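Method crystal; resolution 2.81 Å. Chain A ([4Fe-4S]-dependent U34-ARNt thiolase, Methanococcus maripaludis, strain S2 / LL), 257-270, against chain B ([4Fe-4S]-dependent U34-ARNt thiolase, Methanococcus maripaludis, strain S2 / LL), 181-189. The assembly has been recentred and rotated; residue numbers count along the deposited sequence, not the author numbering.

Chain A, residues 257-270: GSKYSIVRGYERLL
Chain B 181-189: NYIEGDVKK

How do the two backbones run and meet? A:Gly257 is the N-cap residue, with phi/psi 101/16, and the helix that follows from A:Ser258 keeps alpha values, near -65/-40. In chain B, B:Asn181 to B:Glu184 end a helix; B:Gly185 breaks it with positive phi (74/29), B:Asp186 is extended (-77/116), B:Val187 lies at -108/-23, and a new helix starts at B:Lys188. Numbering rises in the same direction along both stretches: the CA of A:Ile262 is 5.0 Å from the CA of B:Ile183, the CA of A:Gly265 3.7 Å from the CA of B:Gly185, and the CA of A:Leu269 6.6 Å from the CA of B:Val187. Together they bury 498 Å².

Why do two glycines face each other? The backbones come too close for a side chain on either. A CB on A:Gly265 would lie 2.6 Å from the CA of B:Gly185. A CB on B:Gly185 would strike the O of A:Ser261, with 2.2 Å between that CB of B:Gly185 and the O of A:Ser261. Positive phi independently favours glycine at B:Gly185. With both bare, the CA of B:Gly185 makes a CA-H...O contact with the O of A:Ser261, at 3.4 Å, and the CA of A:Gly265 sits 3.7 Å from the O of B:Gly185.

Which polar group bridges the chains? A:Ser261 points toward chain B with chi1 p (73°), placing its OG 2.7 Å from the O of B:Ile183 and 3.0 Å from the O of A:Ser258. Its single proton can serve either carbonyl, and the geometry leaves that choice open. A short hydroxyl suits this narrow gap.

Where do apolar groups pack? A:Ile262 (m, t) lies sideways, its CG1 3.8 Å from the O of B:Ile183 and 4.4 Å from the CG2 of B:Ile183, which is also m, t. Further along, B:Val187 (chi1 t) points toward the helix and fits its compact branches beside the backbone: CG2 is 3.8 Å from the O of A:Gly265 and 4.3 Å from the N of A:Leu269.

How does A:Arg268 fit among its neighbours? It points toward chain B, with chi1 -104°, chi2 t, chi3 p and chi4 100°. Its NE comes 3.4 Å from the CB of B:Val187, at the guanidinium edge, while the CD of B:Lys188 lies over one face. The lysine amine gives no attraction: NH1 of A:Arg268 and NZ of B:Lys188, like charges, are 3.6 Å apart.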

# COMPACT_ATOMS: atom_id res chain seq x y z
N GLY A 257 0.37 11.64 10.60
CA GLY A 257 0.71 10.31 11.07
C GLY A 257 0.55 9.23 10.01
O GLY A 257 0.52 8.05 10.36
N SER A 258 0.45 9.64 8.73
CA SER A 258 0.27 8.76 7.58
C SER A 258 1.47 7.85 7.40
O SER A 258 1.30 6.64 7.34
CB SER A 258 -0.02 9.56 6.31
OG SER A 258 -1.33 10.08 6.35
N LYS A 259 2.70 8.43 7.39
CA LYS A 259 3.97 7.72 7.27
C LYS A 259 4.10 6.63 8.33
O LYS A 259 4.53 5.53 7.99
CB LYS A 259 5.16 8.69 7.36
CG LYS A 259 5.29 9.64 6.19
CD LYS A 259 6.25 10.77 6.52
CE LYS A 259 6.34 11.79 5.41
NZ LYS A 259 7.07 13.01 5.86
N TYR A 260 3.68 6.90 9.58
CA TYR A 260 3.73 5.88 10.63
C TYR A 260 2.72 4.75 10.40
O TYR A 260 3.09 3.59 10.57
CB TYR A 260 3.59 6.47 12.05
CG TYR A 260 3.66 5.40 13.13
CD1 TYR A 260 4.87 4.81 13.48
CD2 TYR A 260 2.51 4.95 13.78
CE1 TYR A 260 4.94 3.82 14.46
CE2 TYR A 260 2.57 3.96 14.76
CZ TYR A 260 3.79 3.39 15.10
OH TYR A 260 3.86 2.41 16.07
N SER A 261 1.46 5.08 10.03
CA SER A 261 0.42 4.08 9.78
C SER A 261 0.69 3.25 8.55
O SER A 261 0.26 2.10 8.51
CB SER A 261 -0.97 4.71 9.74
OG SER A 261 -1.18 5.46 8.56
N ILE A 262 1.43 3.80 7.56
CA ILE A 262 1.85 3.09 6.35
C ILE A 262 2.87 2.02 6.77
O ILE A 262 2.73 0.86 6.38
CB ILE A 262 2.41 4.06 5.27
CG1 ILE A 262 1.30 4.95 4.68
CG2 ILE A 262 3.09 3.28 4.15
CD1 ILE A 262 1.80 6.26 3.98
N VAL A 263 3.87 2.42 7.61
CA VAL A 263 4.94 1.56 8.13
C VAL A 263 4.39 0.51 9.10
O VAL A 263 4.66 -0.68 8.92
CB VAL A 263 6.12 2.36 8.72
CG1 VAL A 263 7.19 1.44 9.31
CG2 VAL A 263 6.75 3.28 7.68
N ARG A 264 3.62 0.93 10.12
CA ARG A 264 3.03 0.02 11.11
C ARG A 264 2.15 -1.03 10.42
O ARG A 264 2.06 -2.17 10.90
CB ARG A 264 2.23 0.78 12.18
CG ARG A 264 2.18 0.04 13.51
CD ARG A 264 0.92 0.36 14.32
NE ARG A 264 0.63 -0.66 15.34
CZ ARG A 264 0.95 -0.55 16.62
NH1 ARG A 264 1.58 0.53 17.07
NH2 ARG A 264 0.66 -1.53 17.47
N GLY A 265 1.54 -0.64 9.29
CA GLY A 265 0.70 -1.48 8.46
C GLY A 265 1.49 -2.56 7.76
O GLY A 265 0.96 -3.64 7.52
N TYR A 266 2.75 -2.27 7.43
CA TYR A 266 3.66 -3.21 6.78
C TYR A 266 4.28 -4.15 7.81
O TYR A 266 4.57 -5.31 7.49
CB TYR A 266 4.76 -2.44 6.04
CG TYR A 266 5.62 -3.29 5.14
CD1 TYR A 266 5.25 -3.53 3.82
CD2 TYR A 266 6.84 -3.80 5.58
CE1 TYR A 266 6.06 -4.28 2.97
CE2 TYR A 266 7.65 -4.56 4.74
CZ TYR A 266 7.26 -4.80 3.44
OH TYR A 266 8.06 -5.53 2.59
N GLU A 267 4.51 -3.65 9.04
CA GLU A 267 5.08 -4.40 10.16
C GLU A 267 4.12 -5.53 10.56
O GLU A 267 4.54 -6.68 10.68
CB GLU A 267 5.39 -3.47 11.34
CG GLU A 267 6.57 -2.54 11.07
CD GLU A 267 6.91 -1.47 12.09
OE1 GLU A 267 6.15 -1.30 13.07
OE2 GLU A 267 7.94 -0.80 11.89
N ARG A 268 2.82 -5.19 10.71
CA ARG A 268 1.70 -6.10 11.01
C ARG A 268 1.46 -7.12 9.87
O ARG A 268 1.01 -8.23 10.12
CB ARG A 268 0.42 -5.27 11.21
CG ARG A 268 -0.03 -5.09 12.65
CD ARG A 268 -1.48 -4.63 12.72
NE ARG A 268 -2.42 -5.69 12.36
CZ ARG A 268 -3.09 -6.44 13.23
NH1 ARG A 268 -2.97 -6.23 14.53
NH2 ARG A 268 -3.91 -7.39 12.80
N LEU A 269 1.73 -6.70 8.61
CA LEU A 269 1.58 -7.50 7.39
C LEU A 269 2.67 -8.57 7.35
O LEU A 269 2.36 -9.74 7.12
CB LEU A 269 1.70 -6.57 6.17
CG LEU A 269 1.21 -7.08 4.82
CD1 LEU A 269 0.45 -5.99 4.08
CD2 LEU A 269 2.36 -7.58 3.96
N LEU A 270 3.93 -8.17 7.60
CA LEU A 270 5.11 -9.04 7.57
C LEU A 270 5.12 -10.14 8.65
O LEU A 270 5.83 -11.13 8.49
CB LEU A 270 6.38 -8.18 7.64
CG LEU A 270 7.54 -8.65 6.77
CD1 LEU A 270 7.39 -8.17 5.34
CD2 LEU A 270 8.85 -8.15 7.33
N ASN B 181 -6.60 1.09 2.23
CA ASN B 181 -6.27 0.01 3.18
C ASN B 181 -4.76 -0.01 3.47
O ASN B 181 -4.35 -0.38 4.57
CB ASN B 181 -6.77 -1.34 2.63
CG ASN B 181 -6.32 -2.58 3.39
OD1 ASN B 181 -5.32 -3.21 3.05
ND2 ASN B 181 -7.06 -2.96 4.43
N TYR B 182 -3.94 0.40 2.49
CA TYR B 182 -2.49 0.48 2.60
C TYR B 182 -2.10 1.70 3.45
O TYR B 182 -1.36 1.54 4.42
CB TYR B 182 -1.84 0.58 1.20
CG TYR B 182 -1.71 -0.71 0.40
CD1 TYR B 182 -1.98 -1.95 0.98
CD2 TYR B 182 -1.26 -0.69 -0.92
CE1 TYR B 182 -1.84 -3.14 0.25
CE2 TYR B 182 -1.08 -1.87 -1.64
CZ TYR B 182 -1.38 -3.09 -1.05
OH TYR B 182 -1.21 -4.24 -1.78
N ILE B 183 -2.62 2.91 3.11
CA ILE B 183 -2.36 4.19 3.81
C ILE B 183 -2.87 4.15 5.26
O ILE B 183 -2.20 4.67 6.15
CB ILE B 183 -2.88 5.43 3.02
CG1 ILE B 183 -2.23 5.53 1.61
CG2 ILE B 183 -2.65 6.74 3.80
CD1 ILE B 183 -3.05 6.24 0.57
N GLU B 184 -4.02 3.51 5.50
CA GLU B 184 -4.59 3.36 6.85
C GLU B 184 -3.85 2.29 7.64
O GLU B 184 -3.84 2.33 8.87
CB GLU B 184 -6.09 3.05 6.79
CG GLU B 184 -6.95 4.24 6.40
CD GLU B 184 -8.39 3.95 6.03
OE1 GLU B 184 -8.72 2.78 5.72
OE2 GLU B 184 -9.20 4.91 6.03
N GLY B 185 -3.23 1.34 6.93
CA GLY B 185 -2.48 0.25 7.53
C GLY B 185 -3.35 -0.81 8.16
O GLY B 185 -2.94 -1.47 9.12
N ASP B 186 -4.57 -0.98 7.61
CA ASP B 186 -5.55 -1.96 8.09
C ASP B 186 -5.23 -3.38 7.63
O ASP B 186 -5.23 -3.68 6.44
CB ASP B 186 -6.97 -1.55 7.67
CG ASP B 186 -7.68 -0.69 8.69
OD1 ASP B 186 -8.22 -1.25 9.67
OD2 ASP B 186 -7.69 0.55 8.52
N VAL B 187 -4.96 -4.26 8.62
CA VAL B 187 -4.68 -5.68 8.41
C VAL B 187 -5.89 -6.47 8.92
O VAL B 187 -6.12 -7.59 8.47
CB VAL B 187 -3.35 -6.15 9.08
CG1 VAL B 187 -2.87 -7.48 8.50
CG2 VAL B 187 -2.27 -5.09 8.91
N LYS B 188 -6.69 -5.86 9.83
CA LYS B 188 -7.93 -6.42 10.37
C LYS B 188 -9.02 -6.37 9.29
O LYS B 188 -9.81 -7.31 9.18
CB LYS B 188 -8.37 -5.69 11.64
CG LYS B 188 -7.74 -6.26 12.91
CD LYS B 188 -7.08 -5.18 13.75
CE LYS B 188 -6.41 -5.77 14.97
NZ LYS B 188 -5.89 -4.71 15.87
N LYS B 189 -9.03 -5.29 8.48
CA LYS B 189 -9.96 -5.11 7.36
C LYS B 189 -9.53 -6.01 6.18
O LYS B 189 -10.37 -6.41 5.37
CB LYS B 189 -10.04 -3.64 6.92
CG LYS B 189 -10.79 -2.74 7.91
CD LYS B 189 -11.04 -1.33 7.35
CE LYS B 189 -11.79 -0.46 8.33
NZ LYS B 189 -12.14 0.87 7.75